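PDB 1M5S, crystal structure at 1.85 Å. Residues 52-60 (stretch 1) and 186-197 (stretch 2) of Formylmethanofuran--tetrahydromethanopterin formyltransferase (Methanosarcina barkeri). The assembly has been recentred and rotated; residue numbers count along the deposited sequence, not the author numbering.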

ATOM      1  N   ALA A  52      21.671   3.816 -14.134  1.00 34.28           N
ATOM      2  CA  ALA A  52      21.520   2.391 -14.415  1.00 30.33           C
ATOM      3  C   ALA A  52      20.110   2.066 -14.888  1.00 21.84           C
ATOM      4  O   ALA A  52      19.273   2.958 -15.056  1.00 27.31           O
ATOM      5  CB  ALA A  52      21.853   1.566 -13.172  1.00 32.61           C
ATOM      6  N   GLU A  53      19.903   0.795 -15.214  1.00 25.37           N
ATOM      7  CA  GLU A  53      18.566   0.255 -15.416  1.00 29.42           C
ATOM      8  C   GLU A  53      18.316  -0.756 -14.313  1.00 24.17           C
ATOM      9  O   GLU A  53      19.034  -1.748 -14.201  1.00 26.60           O
ATOM     10  CB  GLU A  53      18.464  -0.434 -16.777  1.00 32.08           C
ATOM     11  CG  GLU A  53      17.829   0.414 -17.860  1.00 37.70           C
ATOM     12  CD  GLU A  53      18.032  -0.163 -19.258  1.00 32.16           C
ATOM     13  OE1 GLU A  53      17.928  -1.399 -19.423  1.00 38.28           O
ATOM     14  OE2 GLU A  53      18.309   0.625 -20.190  1.00 40.44           O
ATOM     15  N   ALA A  54      17.297  -0.512 -13.497  1.00 27.98           N
ATOM     16  CA  ALA A  54      17.094  -1.322 -12.308  1.00 24.01           C
ATOM     17  C   ALA A  54      15.616  -1.506 -11.985  1.00 18.71           C
ATOM     18  O   ALA A  54      14.759  -0.739 -12.427  1.00 22.31           O
ATOM     19  CB  ALA A  54      17.823  -0.689 -11.127  1.00 20.86           C
ATOM     20  N   GLY A  55      15.324  -2.534 -11.203  1.00 22.41           N
ATOM     21  CA  GLY A  55      13.956  -2.753 -10.784  1.00 21.47           C
ATOM     22  C   GLY A  55      13.799  -3.995  -9.940  1.00 21.40           C
ATOM     23  O   GLY A  55      14.730  -4.797  -9.774  1.00 17.39           O
ATOM     24  N   ILE A  56      12.593  -4.164  -9.418  1.00 13.57           N
ATOM     25  CA  ILE A  56      12.280  -5.316  -8.600  1.00 17.55           C
ATOM     26  C   ILE A  56      11.903  -6.483  -9.507  1.00 12.03           C
ATOM     27  O   ILE A  56      11.118  -6.335 -10.436  1.00 18.64           O
ATOM     28  CB  ILE A  56      11.135  -4.981  -7.623  1.00 16.83           C
ATOM     29  CG1 ILE A  56      11.647  -4.013  -6.555  1.00 16.72           C
ATOM     30  CG2 ILE A  56      10.579  -6.261  -6.983  1.00 20.80           C
ATOM     31  CD1 ILE A  56      10.561  -3.270  -5.855  1.00 25.43           C
ATOM     32  N   GLU A  57      12.548  -7.620  -9.274  1.00 21.31           N
ATOM     33  CA  GLU A  57      12.334  -8.824 -10.069  1.00 21.23           C
ATOM     34  C   GLU A  57      11.129  -9.576  -9.515  1.00 20.05           C
ATOM     35  O   GLU A  57      10.209  -9.942 -10.248  1.00 21.57           O
ATOM     36  CB  GLU A  57      13.598  -9.699 -10.009  1.00 21.28           C
ATOM     37  CG  GLU A  57      13.496 -11.026 -10.742  1.00 22.25           C
ATOM     38  CD  GLU A  57      14.662 -11.938 -10.471  1.00 21.35           C
ATOM     39  OE1 GLU A  57      15.811 -11.460 -10.509  1.00 20.82           O
ATOM     40  OE2 GLU A  57      14.425 -13.134 -10.199  1.00 23.97           O
ATOM     41  N   ARG A  58      11.156  -9.806  -8.212  1.00 18.64           N
ATOM     42  CA  ARG A  58      10.081 -10.504  -7.499  1.00 21.59           C
ATOM     43  C   ARG A  58      10.386 -10.563  -6.002  1.00 22.56           C
ATOM     44  O   ARG A  58      11.541 -10.409  -5.579  1.00 14.24           O
ATOM     45  CB  ARG A  58       9.946 -11.935  -8.026  1.00 23.16           C
ATOM     46  CG  ARG A  58      11.170 -12.803  -7.721  1.00 29.16           C
ATOM     47  CD  ARG A  58      10.805 -14.230  -7.307  1.00 35.58           C
ATOM     48  NE  ARG A  58      11.970 -15.124  -7.226  1.00 38.93           N
ATOM     49  CZ  ARG A  58      12.198 -15.966  -6.208  1.00 30.19           C
ATOM     50  NH1 ARG A  58      11.351 -16.043  -5.173  1.00 26.94           N
ATOM     51  NH2 ARG A  58      13.259 -16.781  -6.133  1.00 32.25           N
ATOM     52  N   LEU A  59       9.329 -10.680  -5.209  1.00 20.09           N
ATOM     53  CA  LEU A  59       9.448 -10.828  -3.767  1.00 25.48           C
ATOM     54  C   LEU A  59      10.059 -12.175  -3.413  1.00 28.31           C
ATOM     55  O   LEU A  59       9.803 -13.169  -4.086  1.00 24.44           O
ATOM     56  CB  LEU A  59       8.062 -10.705  -3.132  1.00 24.96           C
ATOM     57  CG  LEU A  59       7.490  -9.329  -2.790  1.00 32.52           C
ATOM     58  CD1 LEU A  59       8.005  -8.272  -3.730  1.00 24.18           C
ATOM     59  CD2 LEU A  59       5.975  -9.409  -2.842  1.00 36.45           C
ATOM     60  N   ALA A  60      10.863 -12.194  -2.354  1.00 20.63           N
ATOM     61  CA  ALA A  60      11.435 -13.427  -1.834  1.00 17.97           C
ATOM     62  C   ALA A  60      10.699 -13.882  -0.583  1.00 25.86           C
ATOM     63  O   ALA A  60      10.524 -13.109   0.359  1.00 19.08           O
ATOM     64  CB  ALA A  60      12.895 -13.224  -1.521  1.00 18.88           C
ATOM     65  N   THR A 186       1.831  -9.034 -12.989  1.00 15.04           N
ATOM     66  CA  THR A 186       2.044 -10.424 -13.389  1.00 18.60           C
ATOM     67  C   THR A 186       3.533 -10.717 -13.558  1.00 17.79           C
ATOM     68  O   THR A 186       4.039 -11.718 -13.060  1.00 20.10           O
ATOM     69  CB  THR A 186       1.334 -10.725 -14.714  1.00 22.61           C
ATOM     70  OG1 THR A 186      -0.022 -10.282 -14.624  1.00 23.96           O
ATOM     71  CG2 THR A 186       1.349 -12.213 -15.006  1.00 21.18           C
ATOM     72  N   ILE A 187       4.230  -9.810 -14.232  1.00 18.93           N
ATOM     73  CA  ILE A 187       5.658  -9.956 -14.461  1.00 16.54           C
ATOM     74  C   ILE A 187       6.451  -9.911 -13.150  1.00 23.83           C
ATOM     75  O   ILE A 187       7.429 -10.638 -13.001  1.00 21.25           O
ATOM     76  CB  ILE A 187       6.163  -8.875 -15.446  1.00 18.92           C
ATOM     77  CG1 ILE A 187       5.500  -9.093 -16.812  1.00 19.93           C
ATOM     78  CG2 ILE A 187       7.683  -8.935 -15.578  1.00 18.19           C
ATOM     79  CD1 ILE A 187       5.721  -7.973 -17.795  1.00 16.38           C
ATOM     80  N   ALA A 188       5.936  -9.193 -12.151  1.00 25.82           N
ATOM     81  CA  ALA A 188       6.620  -9.108 -10.861  1.00 19.48           C
ATOM     82  C   ALA A 188       6.467 -10.390 -10.028  1.00 13.87           C
ATOM     83  O   ALA A 188       7.104 -10.535  -8.984  1.00 21.22           O
ATOM     84  CB  ALA A 188       6.130  -7.894 -10.079  1.00 21.14           C
ATOM     85  N   GLU A 189       5.652 -11.327 -10.508  1.00 14.08           N
ATOM     86  CA  GLU A 189       5.581 -12.658  -9.897  1.00 15.12           C
ATOM     87  C   GLU A 189       6.654 -13.580 -10.475  1.00 22.66           C
ATOM     88  O   GLU A 189       6.900 -14.660  -9.943  1.00 21.27           O
ATOM     89  CB  GLU A 189       4.221 -13.313 -10.138  1.00 24.98           C
ATOM     90  CG  GLU A 189       2.996 -12.547  -9.664  1.00 31.25           C
ATOM     91  CD  GLU A 189       1.684 -13.165 -10.178  1.00 40.12           C
ATOM     92  OE1 GLU A 189       1.727 -14.078 -11.040  1.00 32.69           O
ATOM     93  OE2 GLU A 189       0.602 -12.723  -9.736  1.00 36.58           O
ATOM     94  N   LEU A 190       7.213 -13.191 -11.618  1.00 19.69           N
ATOM     95  CA  LEU A 190       8.084 -14.070 -12.396  1.00 23.70           C
ATOM     96  C   LEU A 190       9.578 -13.876 -12.115  1.00 21.91           C
ATOM     97  O   LEU A 190      10.091 -12.754 -12.117  1.00 22.54           O
ATOM     98  CB  LEU A 190       7.811 -13.883 -13.893  1.00 20.82           C
ATOM     99  CG  LEU A 190       6.401 -14.213 -14.394  1.00 29.05           C
ATOM    100  CD1 LEU A 190       6.313 -13.941 -15.882  1.00 27.43           C
ATOM    101  CD2 LEU A 190       6.073 -15.659 -14.105  1.00 30.93           C
ATOM    102  N   GLU A 191      10.283 -14.991 -11.946  1.00 21.36           N
ATOM    103  CA  GLU A 191      11.722 -14.960 -11.705  1.00 25.53           C
ATOM    104  C   GLU A 191      12.472 -14.577 -12.976  1.00 27.27           C
ATOM    105  O   GLU A 191      12.025 -14.886 -14.079  1.00 29.34           O
ATOM    106  CB  GLU A 191      12.198 -16.331 -11.217  1.00 27.82           C
ATOM    107  CG  GLU A 191      13.585 -16.333 -10.582  1.00 38.44           C
ATOM    108  CD  GLU A 191      13.855 -17.571  -9.730  1.00 45.66           C
ATOM    109  OE1 GLU A 191      12.922 -18.069  -9.065  1.00 56.63           O
ATOM    110  OE2 GLU A 191      15.012 -18.037  -9.708  1.00 57.14           O
ATOM    111  N   GLY A 192      13.543 -13.805 -12.817  1.00 29.44           N
ATOM    112  CA  GLY A 192      14.477 -13.610 -13.908  1.00 26.03           C
ATOM    113  C   GLY A 192      14.280 -12.342 -14.707  1.00 32.64           C
ATOM    114  O   GLY A 192      15.129 -11.991 -15.529  1.00 28.73           O
ATOM    115  N   THR A 193      13.178 -11.638 -14.462  1.00 26.04           N
ATOM    116  CA  THR A 193      12.866 -10.432 -15.225  1.00 17.61           C
ATOM    117  C   THR A 193      12.529  -9.240 -14.343  1.00 24.19           C
ATOM    118  O   THR A 193      12.060  -9.398 -13.216  1.00 20.50           O
ATOM    119  CB  THR A 193      11.681 -10.658 -16.177  1.00 28.00           C
ATOM    120  OG1 THR A 193      10.643 -11.359 -15.485  1.00 28.89           O
ATOM    121  CG2 THR A 193      12.110 -11.457 -17.392  1.00 24.02           C
ATOM    122  N   ILE A 194      12.778  -8.050 -14.877  1.00 20.54           N
ATOM    123  CA  ILE A 194      12.348  -6.799 -14.272  1.00 21.31           C
ATOM    124  C   ILE A 194      11.709  -5.885 -15.320  1.00 26.71           C
ATOM    125  O   ILE A 194      11.829  -6.109 -16.526  1.00 21.61           O
ATOM    126  CB  ILE A 194      13.530  -6.027 -13.607  1.00 27.61           C
ATOM    127  CG1 ILE A 194      14.587  -5.639 -14.654  1.00 22.85           C
ATOM    128  CG2 ILE A 194      14.128  -6.850 -12.484  1.00 18.44           C
ATOM    129  CD1 ILE A 194      15.414  -4.408 -14.284  1.00 19.20           C
ATOM    130  N   THR A 195      11.019  -4.857 -14.847  1.00 21.81           N
ATOM    131  CA  THR A 195      10.413  -3.880 -15.728  1.00 17.87           C
ATOM    132  C   THR A 195      10.797  -2.481 -15.239  1.00 26.56           C
ATOM    133  O   THR A 195      10.200  -1.959 -14.298  1.00 25.78           O
ATOM    134  CB  THR A 195       8.862  -4.039 -15.757  1.00 24.65           C
ATOM    135  OG1 THR A 195       8.348  -4.006 -14.421  1.00 21.85           O
ATOM    136  CG2 THR A 195       8.461  -5.369 -16.404  1.00 20.04           C
ATOM    137  N   PRO A 196      11.878  -1.905 -15.798  1.00 25.94           N
ATOM    138  CA  PRO A 196      12.600  -0.823 -15.118  1.00 25.64           C
ATOM    139  C   PRO A 196      11.932   0.555 -15.141  1.00 22.07           C
ATOM    140  O   PRO A 196      12.360   1.470 -14.430  1.00 19.48           O
ATOM    141  CB  PRO A 196      13.958  -0.806 -15.831  1.00 29.27           C
ATOM    142  CG  PRO A 196      13.661  -1.355 -17.182  1.00 24.00           C
ATOM    143  CD  PRO A 196      12.667  -2.447 -16.920  1.00 20.11           C
ATOM    144  N   PHE A 197      10.922   0.739 -15.986  1.00 17.61           N
ATOM    145  CA  PHE A 197      10.310   2.059 -16.120  1.00 17.27           C
ATOM    146  C   PHE A 197       9.394   2.386 -14.936  1.00 24.12           C
ATOM    147  O   PHE A 197       9.220   1.551 -14.053  1.00 20.41           O
ATOM    148  CB  PHE A 197       9.568   2.152 -17.455  1.00 20.61           C
ATOM    149  CG  PHE A 197      10.380   2.806 -18.541  1.00 24.46           C
ATOM    150  CD1 PHE A 197      11.482   2.152 -19.091  1.00 32.99           C
ATOM    151  CD2 PHE A 197      10.112   4.114 -18.934  1.00 25.11           C
ATOM    152  CE1 PHE A 197      12.308   2.798 -20.009  1.00 25.78           C
ATOM    153  CE2 PHE A 197      10.933   4.767 -19.850  1.00 35.48           C
ATOM    154  CZ  PHE A 197      12.034   4.109 -20.386  1.00 29.53           C
TER
HETATM  155  O   HOH W   1      10.925  -4.240 -12.069  1.00 15.37           O
HETATM  156  O   HOH W   2       9.452  -7.724 -12.539  1.00 21.54           O
HETATM  157  O   HOH W   3       9.878 -10.348 -12.625  1.00 16.30           O
HETATM  158  O   HOH W   4       6.618 -11.258  -6.444  1.00 20.47           O

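Two strands that lie side by side need not be joined by the ladder of backbone hydrogen bonds that defines a sheet, and this pair from a formyltransferase shows what can take the ladder's place. Residues 53-60 form a strand, and residues 186-197 pass beside it as the end of a helix, two turns and a short strand at 193-194. The CA atoms of Glu 57 and Ile 194 lie 4.7 Å apart and those of Gly 55 and Pro 196 4.9 Å apart, yet no direct hydrogen bond links one backbone to the other.

The one direct hydrogen bond across the contact runs from backbone to side chain. Gly 192 N donates to Glu 57 OE2 at 2.8 Å, with an angle of 157° at the hydrogen. Although the CA-to-CB bond of Glu 57 points sideways, its extended side chain, with chi1 and chi2 both t, carries the carboxylate to the type II turn from Leu 190 to Thr 193. Gly 192 occupies the turn position with phi/psi of 98/-9, where a CB would be jammed against the carbonyl oxygen of Glu 191; the backbone alone therefore calls for glycine.

A second charged side chain reaches the same turn. Arg 58 NH2 and Glu 191 OE1 form a salt bridge at 3.2 Å, with the carboxylate oxygen approaching the guanidinium obliquely. Arg 58 NH1 also makes a weak hydrogen bond to Leu 59 O, at 3.4 Å, within its own strand.

Backbone polarity is otherwise handled by CA-H...O contacts and water. Glu 57 CA lies 3.2 Å from Thr 193 O, Arg 58 CA 3.3 Å from Ala 188 O, and Pro 196 CA 3.5 Å from Ala 54 O. In the last pair the angle at the hydrogen is 124°, so the contact is far from linear. Carbonyl oxygens also crowd together: Glu 57 O is 3.4 Å from both Ala 188 O and Leu 190 O, and since all three are acceptors, no hydrogen bond can join them directly.

Water relays bonds that the two backbones do not make directly. Water 4 accepts from Leu 59 N at 3.0 Å and donates to Ala 188 O at 2.7 Å, bridging the strand to the turn from Ile 187 to Leu 190. Water 1 does the same farther along, accepting from Thr 195 N at 2.8 Å and donating to Ile 56 O at 2.7 Å. Each thus places one molecule between an N-H and a carbonyl that do not bond directly.

Apolar packing centres on Ile 194, whose CA-to-CB bond points toward the first strand. Its CG2 lies 3.5 Å from Gly 55 O and 3.8 Å from Glu 57 CB, while its CD1 comes within 3.7 Å of Ala 54 C. Gly 55 leaves room for this approach: an ideal CB there would point toward the second stretch and sit just 3.6 Å from Ile 194 CB and 3.7 Å from Pro 196 CA.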